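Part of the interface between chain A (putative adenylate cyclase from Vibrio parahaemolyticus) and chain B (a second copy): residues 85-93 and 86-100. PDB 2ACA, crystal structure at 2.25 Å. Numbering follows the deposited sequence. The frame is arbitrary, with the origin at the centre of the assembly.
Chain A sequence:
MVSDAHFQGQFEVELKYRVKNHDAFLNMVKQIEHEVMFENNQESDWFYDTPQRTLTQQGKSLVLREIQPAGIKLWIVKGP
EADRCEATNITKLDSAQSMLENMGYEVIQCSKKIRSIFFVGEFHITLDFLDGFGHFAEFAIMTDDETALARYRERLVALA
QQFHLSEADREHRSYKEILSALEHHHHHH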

# COMPACT_ATOMS: atom_id res chain seq x y z
N CYS A 85 -13.19 8.46 4.00
CA CYS A 85 -12.53 7.69 2.96
C CYS A 85 -11.03 7.89 3.04
O CYS A 85 -10.52 9.01 2.98
CB CYS A 85 -13.03 8.11 1.58
SG CYS A 85 -12.26 7.23 0.21
N GLU A 86 -10.30 6.79 3.19
CA GLU A 86 -8.86 6.87 3.26
C GLU A 86 -8.23 6.04 2.15
O GLU A 86 -8.79 5.03 1.72
CB GLU A 86 -8.37 6.40 4.64
CG GLU A 86 -8.99 7.19 5.78
CD GLU A 86 -8.35 6.89 7.12
OE1 GLU A 86 -7.15 7.20 7.29
OE2 GLU A 86 -9.05 6.35 8.00
N ALA A 87 -7.08 6.48 1.68
CA ALA A 87 -6.40 5.79 0.61
C ALA A 87 -4.93 6.12 0.58
O ALA A 87 -4.46 7.01 1.27
CB ALA A 87 -7.01 6.19 -0.71
N THR A 88 -4.21 5.36 -0.23
CA THR A 88 -2.80 5.59 -0.44
C THR A 88 -2.46 4.89 -1.74
O THR A 88 -3.01 3.83 -2.03
CB THR A 88 -1.92 5.00 0.68
OG1 THR A 88 -0.55 5.28 0.38
CG2 THR A 88 -2.10 3.50 0.78
N ASN A 89 -1.58 5.49 -2.52
CA ASN A 89 -1.16 4.87 -3.76
C ASN A 89 -0.22 3.71 -3.41
O ASN A 89 0.46 3.74 -2.37
CB ASN A 89 -0.43 5.90 -4.63
CG ASN A 89 -1.36 6.96 -5.19
OD1 ASN A 89 -1.95 6.79 -6.26
ND2 ASN A 89 -1.52 8.06 -4.46
N ILE A 90 -0.23 2.67 -4.24
CA ILE A 90 0.62 1.50 -4.05
C ILE A 90 1.28 1.24 -5.40
O ILE A 90 0.70 1.54 -6.44
CB ILE A 90 -0.20 0.24 -3.62
CG1 ILE A 90 -1.32 -0.03 -4.62
CG2 ILE A 90 -0.79 0.45 -2.22
CD1 ILE A 90 -2.14 -1.29 -4.29
N THR A 91 2.49 0.69 -5.38
CA THR A 91 3.21 0.41 -6.62
C THR A 91 3.00 -1.00 -7.17
O THR A 91 3.09 -1.22 -8.37
CB THR A 91 4.72 0.65 -6.45
OG1 THR A 91 5.20 -0.13 -5.36
CG2 THR A 91 4.99 2.13 -6.18
N LYS A 92 2.71 -1.96 -6.30
CA LYS A 92 2.51 -3.35 -6.74
C LYS A 92 1.13 -3.86 -6.38
O LYS A 92 0.89 -4.30 -5.26
CB LYS A 92 3.57 -4.26 -6.13
CG LYS A 92 5.00 -3.92 -6.53
CD LYS A 92 6.00 -4.81 -5.81
CE LYS A 92 7.42 -4.41 -6.15
NZ LYS A 92 7.70 -2.98 -5.80
N LEU A 93 0.22 -3.82 -7.35
CA LEU A 93 -1.15 -4.27 -7.14
C LEU A 93 -1.24 -5.75 -6.80
O LEU A 93 -1.98 -6.14 -5.89
CB LEU A 93 -1.98 -3.99 -8.39
CG LEU A 93 -3.39 -4.57 -8.39
CD1 LEU A 93 -4.22 -3.91 -7.29
CD2 LEU A 93 -4.02 -4.36 -9.76
N GLU B 86 6.47 -10.46 1.14
CA GLU B 86 5.84 -9.67 0.10
C GLU B 86 5.73 -8.21 0.54
O GLU B 86 5.61 -7.93 1.73
CB GLU B 86 4.45 -10.21 -0.22
CG GLU B 86 4.44 -11.68 -0.64
CD GLU B 86 3.14 -12.09 -1.31
OE1 GLU B 86 2.88 -11.61 -2.44
OE2 GLU B 86 2.37 -12.88 -0.72
N ALA B 87 5.78 -7.29 -0.42
CA ALA B 87 5.70 -5.87 -0.10
C ALA B 87 5.36 -4.99 -1.29
O ALA B 87 5.48 -5.40 -2.45
CB ALA B 87 7.03 -5.41 0.50
N THR B 88 4.93 -3.77 -0.99
CA THR B 88 4.63 -2.77 -2.01
C THR B 88 4.90 -1.41 -1.40
O THR B 88 4.64 -1.21 -0.22
CB THR B 88 3.15 -2.81 -2.47
OG1 THR B 88 2.94 -1.77 -3.44
CG2 THR B 88 2.20 -2.56 -1.29
N ASN B 89 5.45 -0.50 -2.19
CA ASN B 89 5.69 0.85 -1.71
C ASN B 89 4.33 1.52 -1.62
O ASN B 89 3.42 1.21 -2.39
CB ASN B 89 6.56 1.63 -2.68
CG ASN B 89 7.97 1.08 -2.75
OD1 ASN B 89 8.93 1.78 -2.46
ND2 ASN B 89 8.09 -0.18 -3.14
N ILE B 90 4.20 2.42 -0.64
CA ILE B 90 2.98 3.20 -0.43
C ILE B 90 3.42 4.66 -0.37
O ILE B 90 4.55 4.96 0.04
CB ILE B 90 2.27 2.82 0.90
CG1 ILE B 90 3.25 2.93 2.07
CG2 ILE B 90 1.66 1.41 0.79
CD1 ILE B 90 2.64 2.60 3.42
N THR B 91 2.55 5.57 -0.77
CA THR B 91 2.88 6.99 -0.76
C THR B 91 2.49 7.67 0.55
O THR B 91 3.16 8.59 0.97
CB THR B 91 2.19 7.72 -1.92
OG1 THR B 91 0.77 7.50 -1.86
CG2 THR B 91 2.72 7.22 -3.26
N LYS B 92 1.42 7.20 1.18
CA LYS B 92 0.96 7.82 2.43
C LYS B 92 1.05 6.90 3.64
O LYS B 92 0.16 6.08 3.88
CB LYS B 92 -0.49 8.27 2.29
CG LYS B 92 -0.76 9.21 1.12
CD LYS B 92 -2.25 9.51 1.04
CE LYS B 92 -2.57 10.46 -0.10
NZ LYS B 92 -4.04 10.55 -0.30
N LEU B 93 2.12 7.05 4.42
CA LEU B 93 2.32 6.22 5.60
C LEU B 93 1.21 6.34 6.64
O LEU B 93 0.77 5.34 7.20
CB LEU B 93 3.66 6.56 6.24
CG LEU B 93 4.00 5.80 7.53
CD1 LEU B 93 4.08 4.30 7.24
CD2 LEU B 93 5.31 6.32 8.09
N ASP B 94 0.76 7.56 6.91
CA ASP B 94 -0.30 7.77 7.90
C ASP B 94 -1.65 7.20 7.48
O ASP B 94 -2.42 6.75 8.33
CB ASP B 94 -0.44 9.26 8.20
CG ASP B 94 -0.80 10.07 6.98
OD1 ASP B 94 -1.80 10.81 7.02
OD2 ASP B 94 -0.07 9.96 5.97
N SER B 95 -1.95 7.25 6.19
CA SER B 95 -3.22 6.70 5.71
C SER B 95 -3.20 5.19 5.92
O SER B 95 -4.15 4.62 6.43
CB SER B 95 -3.41 7.02 4.22
OG SER B 95 -3.50 8.42 4.02
N ALA B 96 -2.10 4.55 5.54
CA ALA B 96 -1.96 3.11 5.73
C ALA B 96 -2.14 2.79 7.21
O ALA B 96 -2.86 1.86 7.58
CB ALA B 96 -0.59 2.64 5.25
N GLN B 97 -1.50 3.58 8.07
CA GLN B 97 -1.62 3.35 9.50
C GLN B 97 -3.08 3.42 9.92
O GLN B 97 -3.57 2.54 10.62
CB GLN B 97 -0.80 4.38 10.29
CG GLN B 97 0.71 4.25 10.10
CD GLN B 97 1.51 5.36 10.78
OE1 GLN B 97 2.73 5.31 10.83
NE2 GLN B 97 0.81 6.37 11.29
N SER B 98 -3.77 4.45 9.47
CA SER B 98 -5.17 4.63 9.81
C SER B 98 -6.08 3.57 9.19
O SER B 98 -7.09 3.18 9.78
CB SER B 98 -5.64 6.02 9.39
OG SER B 98 -6.89 6.32 10.00
N MSE B 99 -5.74 3.10 8.00
CA MSE B 99 -6.57 2.07 7.37
C MSE B 99 -6.45 0.73 8.11
O MSE B 99 -7.45 0.05 8.33
CB MSE B 99 -6.20 1.91 5.89
CG MSE B 99 -6.69 3.08 5.03
SE MSE B 99 -6.40 2.82 3.12
CE MSE B 99 -4.55 3.36 3.06
N LEU B 100 -5.23 0.34 8.50
CA LEU B 100 -5.06 -0.92 9.24
C LEU B 100 -5.81 -0.85 10.57
O LEU B 100 -6.34 -1.84 11.06
CB LEU B 100 -3.58 -1.20 9.52
CG LEU B 100 -2.71 -1.56 8.30
CD1 LEU B 100 -1.31 -1.97 8.77
CD2 LEU B 100 -3.36 -2.68 7.52

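When two copies of one protein meet across a twofold relation, each contact made on one side of the axis tends to be made again on the other. The interface between these stretches of a putative adenylate cyclase is a compact example. Its centre is I90(A) against I90(B), whose CA atoms lie 4.6 Å apart in a single beta bridge. From there the register runs in opposite senses, N89 of each chain facing T91 of the other and T88 facing K92.

The backbone hydrogen bonds flank this centre as a matching pair. T91(B) N donates to N89(A) O at 3.2 Å, and T91(A) N donates to N89(B) O at the same 3.2 Å. The same carbonyls also receive CA-H...O contacts, with I90(B) CA 3.2 Å from N89(A) O and I90(A) CA 3.3 Å from N89(B) O. Each N89 carbonyl is thus met by two consecutive residues of the partner, as the close approach of the two backbones allows.

Threonine hydroxyls extend the pattern beyond what main chain alone provides. With chi1 in the p well, T91 brings its hydroxyl to the partner backbone: N89(A) N donates to T91(B) OG1 at 3.2 Å, and N89(B) N to T91(A) OG1, also at 3.2 Å. T88 uses the t rotamer instead, and its hydroxyl accepts from the amide of K92, with K92(B) N to T88(A) OG1 and K92(A) N to T88(B) OG1 both 2.9 Å. These are the shortest of the paired bonds and nearly straight. K92 occupies the N-cap position, right before a helix, and its amide finds its acceptor in the other subunit. Threonine suits both places because its hydroxyl, one bond from CB, stays close to its own backbone and so reaches the partner's; at T88(A) the methyl also packs, against M99(B).

That packing is modest but well placed. I90(A) CG2 and I90(B) CG2 touch at 4.0 Å across the centre, while the longer branches, ending in CD1, lead away from the partner. The selenomethionine M99(B) adds a larger apolar surface. The CA-to-CB bond points sideways, yet the end of the side chain comes nearer, with M99(B) CE 3.3 Å from T88(A) CG2 and M99(B) SE 3.5 Å from E86(A) O. Its flexible, unbranched chain reaches from beside E86(A) to T88(A).

The symmetry of the central contacts does not exhaust the interface, because strand 85-89 of chain A also faces helix 93-100 of chain B, their axes approaching to 7.2 Å. S95(B) and S98(B) point toward the strand from the helix, one turn apart, with M99(B) beside them. Small serine side chains permit close approach here: S95(B) CB lies 3.1 Å from A87(A) O. The buried carboxylate of E86(A) reaches S98(B), whose OG is 2.9 Å from E86(A) OE2. Altogether the two stretches bury 744 Å², counting both sides.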